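Local coordinates for protein probable glucarate dehydratase (PDB 3VDG) that probably catalyses the metal-dependent dehydration of glucarate or a related acid sugar, as a member of the enolase superfamily, at residues A[124-129]-A[291-296]; A[313-318]-A[340-345]. All coordinates share one frame; numbering follows the deposited sequence.

Both contacts lie at or near the C-terminal ends of the barrel strands of the enolase-type domain, their centres about 11 Å apart, and in series along the chain: interaction 1 closes before interaction 2 opens. Interaction 1 packs 124-129, from a loop outside the barrel between helices 100-111 and 131-151, against 291-296, the loop after strand 289-291. Interaction 2 (313-318 with 340-345) pairs the next two strands, 312-315 and 339-342. Strand 289-291 adjoins 312-315 in the sheet, with a probable backbone hydrogen bond from Leu314 N to Thr291 O. Asn292 ligates the sodium ion and bonds weakly to formate, which His343 also binds, consistent with one active-site pocket built from both contacts.

Interaction 1: residues A[124-129]-A[291-296]. With NA (sodium ion), chain C; FMT (formic acid), chain B.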
loop_
_atom_site.group_PDB
_atom_site.type_symbol
_atom_site.label_atom_id
_atom_site.label_comp_id
_atom_site.label_asym_id
_atom_site.label_seq_id
_atom_site.Cartn_x
_atom_site.Cartn_y
_atom_site.Cartn_z
ATOM N N GLY A 124 -3.430 -28.086 4.901
ATOM C CA GLY A 124 -4.285 -28.312 3.734
ATOM C C GLY A 124 -5.613 -27.586 3.836
ATOM O O GLY A 124 -6.439 -27.639 2.922
ATOM N N MET A 125 -5.814 -26.906 4.963
ATOM C CA MET A 125 -7.009 -26.109 5.216
ATOM C C MET A 125 -7.066 -24.921 4.243
ATOM O O MET A 125 -8.092 -24.653 3.617
ATOM C CB MET A 125 -6.968 -25.623 6.671
ATOM C CG MET A 125 -8.315 -25.390 7.337
ATOM S SD MET A 125 -8.322 -25.854 9.087
ATOM C CE MET A 125 -6.593 -25.681 9.518
ATOM N N ILE A 126 -5.944 -24.208 4.137
ATOM C CA ILE A 126 -5.811 -23.037 3.268
ATOM C C ILE A 126 -4.726 -23.322 2.236
ATOM O O ILE A 126 -3.538 -23.329 2.567
ATOM C CB ILE A 126 -5.358 -21.796 4.066
ATOM C CG1 ILE A 126 -6.469 -21.320 5.011
ATOM C CG2 ILE A 126 -4.877 -20.705 3.113
ATOM C CD1 ILE A 126 -5.977 -20.504 6.181
ATOM N N THR A 127 -5.128 -23.535 0.986
ATOM C CA THR A 127 -4.186 -24.004 -0.031
ATOM C C THR A 127 -3.909 -23.041 -1.208
ATOM O O THR A 127 -3.216 -23.407 -2.151
ATOM C CB THR A 127 -4.585 -25.403 -0.579
ATOM O OG1 THR A 127 -5.794 -25.312 -1.348
ATOM C CG2 THR A 127 -4.776 -26.407 0.568
ATOM N N SER A 128 -4.413 -21.813 -1.164
ATOM C CA SER A 128 -4.220 -20.922 -2.304
ATOM C C SER A 128 -3.319 -19.709 -2.034
ATOM O O SER A 128 -3.280 -18.778 -2.834
ATOM C CB SER A 128 -5.574 -20.482 -2.886
ATOM O OG SER A 128 -6.402 -19.865 -1.913
ATOM N N ALA A 129 -2.581 -19.716 -0.921
ATOM C CA ALA A 129 -1.706 -18.564 -0.617
ATOM C C ALA A 129 -0.416 -18.595 -1.441
ATOM O O ALA A 129 0.051 -19.664 -1.831
ATOM C CB ALA A 129 -1.399 -18.476 0.875
ATOM N N THR A 291 -13.564 -13.711 5.385
ATOM C CA THR A 291 -12.833 -14.871 4.919
ATOM C C THR A 291 -11.340 -14.823 5.253
ATOM O O THR A 291 -10.738 -13.749 5.300
ATOM C CB THR A 291 -12.951 -15.023 3.404
ATOM O OG1 THR A 291 -12.360 -16.278 3.023
ATOM C CG2 THR A 291 -12.193 -13.898 2.713
ATOM N N ASN A 292 -10.765 -16.001 5.491
ATOM C CA ASN A 292 -9.330 -16.224 5.318
ATOM C C ASN A 292 -9.114 -17.521 4.566
ATOM O O ASN A 292 -8.155 -18.246 4.832
ATOM C CB ASN A 292 -8.607 -16.324 6.651
ATOM C CG ASN A 292 -9.262 -17.317 7.593
ATOM O OD1 ASN A 292 -9.884 -16.923 8.574
ATOM N ND2 ASN A 292 -9.127 -18.607 7.301
ATOM N N MET A 293 -10.018 -17.839 3.654
ATOM C CA MET A 293 -9.875 -19.057 2.888
ATOM C C MET A 293 -10.025 -18.789 1.411
ATOM O O MET A 293 -9.266 -19.310 0.623
ATOM C CB MET A 293 -10.872 -20.133 3.343
ATOM C CG MET A 293 -10.570 -20.698 4.716
ATOM S SD MET A 293 -11.835 -21.887 5.250
ATOM C CE MET A 293 -11.326 -23.304 4.277
ATOM N N CYS A 294 -10.988 -17.966 1.016
ATOM C CA CYS A 294 -11.143 -17.730 -0.423
ATOM C C CYS A 294 -10.469 -16.444 -0.891
ATOM O O CYS A 294 -10.416 -16.177 -2.088
ATOM C CB CYS A 294 -12.618 -17.810 -0.864
ATOM S SG CYS A 294 -13.693 -16.614 -0.062
ATOM N N VAL A 295 -9.948 -15.656 0.052
ATOM C CA VAL A 295 -9.073 -14.522 -0.275
ATOM C C VAL A 295 -7.822 -14.571 0.630
ATOM O O VAL A 295 -7.854 -14.094 1.775
ATOM C CB VAL A 295 -9.782 -13.157 -0.082
ATOM C CG1 VAL A 295 -8.849 -12.016 -0.490
ATOM C CG2 VAL A 295 -11.051 -13.081 -0.919
ATOM N N VAL A 296 -6.740 -15.147 0.115
ATOM C CA VAL A 296 -5.514 -15.351 0.885
ATOM C C VAL A 296 -4.284 -14.898 0.097
ATOM O O VAL A 296 -3.134 -15.095 0.534
ATOM C CB VAL A 296 -5.343 -16.835 1.328
ATOM C CG1 VAL A 296 -6.438 -17.237 2.315
ATOM C CG2 VAL A 296 -5.338 -17.763 0.122
HETATM NA NA NA C . -11.281 -17.904 9.957
HETATM C C FMT B . -8.213 -21.513 10.281
HETATM O O1 FMT B . -9.167 -20.814 9.958
HETATM O O2 FMT B . -6.971 -21.171 9.918
HETATM O O HOH W 1 -7.318 -21.082 0.613
HETATM O O HOH W 2 -9.005 -19.851 -2.603
HETATM O O HOH W 3 -11.899 -19.431 8.260
HETATM O O HOH W 4 -9.587 -18.731 11.263
#
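Ile126 reaches across to Asn292 with its CD1 methyl, and the two side chains cross at about a right angle. CD1 lies 3.4 Å from Asn292 O and 3.8 Å from the amide ND2. With CG1 anti to the carbonyl carbon (chi1 -69°), the longer arm of Ile126 runs to Asn292 and also passes Met293 CG at 4.2 Å, whereas CG2 meets Val296 CG1 at 3.9 Å, both obliquely. Met293 bends at its last torsion and brings CE beside Met125 O.

Val296 points toward the opposing loop and sets its CG2 methyl near Ser128 and Ala129, 3.5 Å from Ala129 N. No direct hydrogen bond joins the segments; two waters bridge Ser128 OG and Met293 O, though the Ser128 half rests on one modelled conformer and is less certain. The first donates to Met293 O at 2.6 Å and accepts weakly from Thr127 N. The turn at 291-296 is braced internally: Thr291 OG1 accepts from both Met293 N and Cys294 N, the former nearly straight at 172°, forming an ST turn and an ST motif.

Asn292 OD1 binds the sodium ion at 2.2 Å, alongside Asp244, Glu269 and two waters, while its ND2 makes weak bonds to formate O1 and to a sodium-bound water. Asn292 O is buried here without a polar partner. Apolar contacts and bridging waters thus join the loops, while the carbonyl end of the Asn292 amide binds the metal and its ND2 end turns to formate. The ion modelled is sodium; by family, magnesium would probably hold the substrate carboxylate here and stabilise the enolate intermediate.

Interaction 2: residues A[313-318]-A[340-345]; sequences VLSDHH and LSMHSN. With FMT (formic acid), chain B.
Ser315 N donates to Ser341 O where strand 313-315 ends, in a parallel pairing that sets Val313 opposite Leu340, Leu314 opposite Ser341 and Ser315 opposite Met342. The short strand segments run at 45° to each other. Two more backbone bonds secure the register, Ser341 N to Val313 O and His343 N to Ser315 O. Ser341 O is gripped twice, since Ser315 OG also donates to it at 2.8 Å; the OG lies between the backbone N and the carbonyl carbon, which turns it back to that neighbour.

Apolar contacts flank these bonds. On one face Leu314 CD1 packs against Ser341 CB at 3.9 Å and its CD2 against His343 CB at 3.8 Å, the leucine and histidine crossing near a right angle. On the other, Ser315 CB meets Leu340 CD1 at 4.0 Å.

Polar side-chain bonds take over beyond the strands. His343 ND1 donates to Asp316 OD2 at 2.6 Å, in the ring plane and on the anti lone pair, although carboxylate and ring planes are 39° apart. The other oxygen, OD1, receives His318 N at 2.8 Å, as an N-cap bond, and His318 ND1 at 2.9 Å; His318 NE2 in turn bonds Ser351 OG. At the far end of the His343 ring, NE2 donates to formate O2 at 2.7 Å, almost straight at 178°.

Asp316 therefore acts as a second-shell anchor, fixing the rotation of His343 and directing its NE2 to the bound anion. Such a paired histidine and aspartate after adjacent barrel strands is consistent with the acid-base site of glucarate dehydratases.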
loop_
_atom_site.group_PDB
_atom_site.type_symbol
_atom_site.label_atom_id
_atom_site.label_comp_id
_atom_site.label_asym_id
_atom_site.label_seq_id
_atom_site.Cartn_x
_atom_site.Cartn_y
_atom_site.Cartn_z
ATOM N N VAL A 313 -12.165 -8.938 4.983
ATOM C CA VAL A 313 -11.011 -9.808 4.685
ATOM C C VAL A 313 -10.170 -9.930 5.960
ATOM O O VAL A 313 -9.937 -8.942 6.659
ATOM C CB VAL A 313 -10.138 -9.246 3.538
ATOM C CG1 VAL A 313 -8.911 -10.137 3.309
ATOM C CG2 VAL A 313 -10.954 -9.167 2.249
ATOM N N LEU A 314 -9.751 -11.132 6.308
ATOM C CA LEU A 314 -8.879 -11.270 7.466
ATOM C C LEU A 314 -7.439 -11.191 7.027
ATOM O O LEU A 314 -6.988 -12.017 6.262
ATOM C CB LEU A 314 -9.136 -12.569 8.222
ATOM C CG LEU A 314 -10.161 -12.561 9.355
ATOM C CD1 LEU A 314 -11.550 -12.278 8.826
ATOM C CD2 LEU A 314 -10.152 -13.887 10.110
ATOM N N SER A 315 -6.721 -10.160 7.471
ATOM C CA SER A 315 -5.310 -10.070 7.114
ATOM C C SER A 315 -4.531 -11.173 7.838
ATOM O O SER A 315 -4.973 -11.694 8.860
ATOM C CB SER A 315 -4.742 -8.713 7.527
ATOM O OG SER A 315 -4.824 -8.565 8.952
ATOM N N ASP A 316 -3.357 -11.503 7.320
ATOM C CA ASP A 316 -2.417 -12.365 8.033
ATOM C C ASP A 316 -1.045 -12.156 7.412
ATOM O O ASP A 316 -0.795 -12.609 6.287
ATOM C CB ASP A 316 -2.828 -13.842 7.917
ATOM C CG ASP A 316 -1.960 -14.745 8.764
ATOM O OD1 ASP A 316 -0.768 -14.401 8.943
ATOM O OD2 ASP A 316 -2.457 -15.796 9.242
ATOM N N HIS A 317 -0.148 -11.472 8.123
ATOM C CA HIS A 317 1.144 -11.121 7.507
ATOM C C HIS A 317 1.984 -12.327 7.199
ATOM O O HIS A 317 2.920 -12.242 6.410
ATOM C CB HIS A 317 1.935 -10.125 8.363
ATOM C CG HIS A 317 2.557 -10.717 9.600
ATOM N ND1 HIS A 317 1.922 -10.755 10.783
ATOM C CD2 HIS A 317 3.829 -11.266 9.815
ATOM C CE1 HIS A 317 2.723 -11.319 11.697
ATOM N NE2 HIS A 317 3.891 -11.635 11.096
ATOM N N HIS A 318 1.664 -13.467 7.804
ATOM C CA HIS A 318 2.475 -14.682 7.593
ATOM C C HIS A 318 2.283 -15.261 6.223
ATOM O O HIS A 318 3.183 -15.928 5.690
ATOM C CB HIS A 318 2.166 -15.750 8.646
ATOM C CG HIS A 318 2.394 -15.296 10.067
ATOM N ND1 HIS A 318 1.406 -14.736 10.831
ATOM C CD2 HIS A 318 3.531 -15.346 10.871
ATOM C CE1 HIS A 318 1.898 -14.459 12.057
ATOM N NE2 HIS A 318 3.193 -14.827 12.083
ATOM N N LEU A 340 -11.768 -5.017 7.539
ATOM C CA LEU A 340 -10.453 -5.667 7.723
ATOM C C LEU A 340 -10.325 -6.199 9.133
ATOM O O LEU A 340 -10.549 -5.474 10.100
ATOM C CB LEU A 340 -9.314 -4.678 7.464
ATOM C CG LEU A 340 -7.898 -5.285 7.573
ATOM C CD1 LEU A 340 -7.635 -6.194 6.377
ATOM C CD2 LEU A 340 -6.865 -4.165 7.621
ATOM N N SER A 341 -9.963 -7.469 9.251
ATOM C CA SER A 341 -9.736 -8.057 10.560
ATOM C C SER A 341 -8.379 -8.760 10.471
ATOM O O SER A 341 -7.597 -8.484 9.543
ATOM C CB SER A 341 -10.892 -9.032 10.884
ATOM O OG SER A 341 -10.798 -9.544 12.214
ATOM N N MET A 342 -8.084 -9.655 11.407
ATOM C CA MET A 342 -6.824 -10.408 11.345
ATOM C C MET A 342 -6.982 -11.862 11.793
ATOM O O MET A 342 -7.588 -12.152 12.834
ATOM C CB MET A 342 -5.720 -9.718 12.162
ATOM C CG MET A 342 -4.343 -10.346 11.980
ATOM S SD MET A 342 -3.061 -9.577 13.014
ATOM C CE MET A 342 -3.035 -7.895 12.385
ATOM N N HIS A 343 -6.411 -12.757 10.990
ATOM C CA HIS A 343 -6.438 -14.202 11.170
ATOM C C HIS A 343 -5.186 -14.605 11.882
ATOM O O HIS A 343 -4.162 -13.925 11.797
ATOM C CB HIS A 343 -6.458 -14.853 9.771
ATOM C CG HIS A 343 -6.131 -16.336 9.755
ATOM N ND1 HIS A 343 -4.863 -16.809 9.571
ATOM C CD2 HIS A 343 -6.950 -17.459 9.900
ATOM C CE1 HIS A 343 -4.880 -18.161 9.601
ATOM N NE2 HIS A 343 -6.156 -18.558 9.801
ATOM N N SER A 344 -5.236 -15.723 12.588
ATOM C CA SER A 344 -4.037 -16.218 13.256
ATOM C C SER A 344 -3.964 -17.737 13.209
ATOM O O SER A 344 -4.968 -18.410 12.955
ATOM C CB SER A 344 -3.940 -15.701 14.695
ATOM O OG SER A 344 -4.584 -16.551 15.594
ATOM N N ASN A 345 -2.760 -18.256 13.387
ATOM C CA ASN A 345 -2.547 -19.679 13.614
ATOM C C ASN A 345 -1.722 -19.786 14.881
ATOM O O ASN A 345 -1.171 -18.785 15.349
ATOM C CB ASN A 345 -1.768 -20.289 12.459
ATOM C CG ASN A 345 -2.624 -20.506 11.217
ATOM O OD1 ASN A 345 -2.350 -19.938 10.166
ATOM N ND2 ASN A 345 -3.670 -21.324 11.337
HETATM C C FMT B . -8.213 -21.513 10.281
HETATM O O1 FMT B . -9.167 -20.814 9.958
HETATM O O2 FMT B . -6.971 -21.171 9.918
HETATM O O HOH W 5 -1.371 -13.669 12.029
#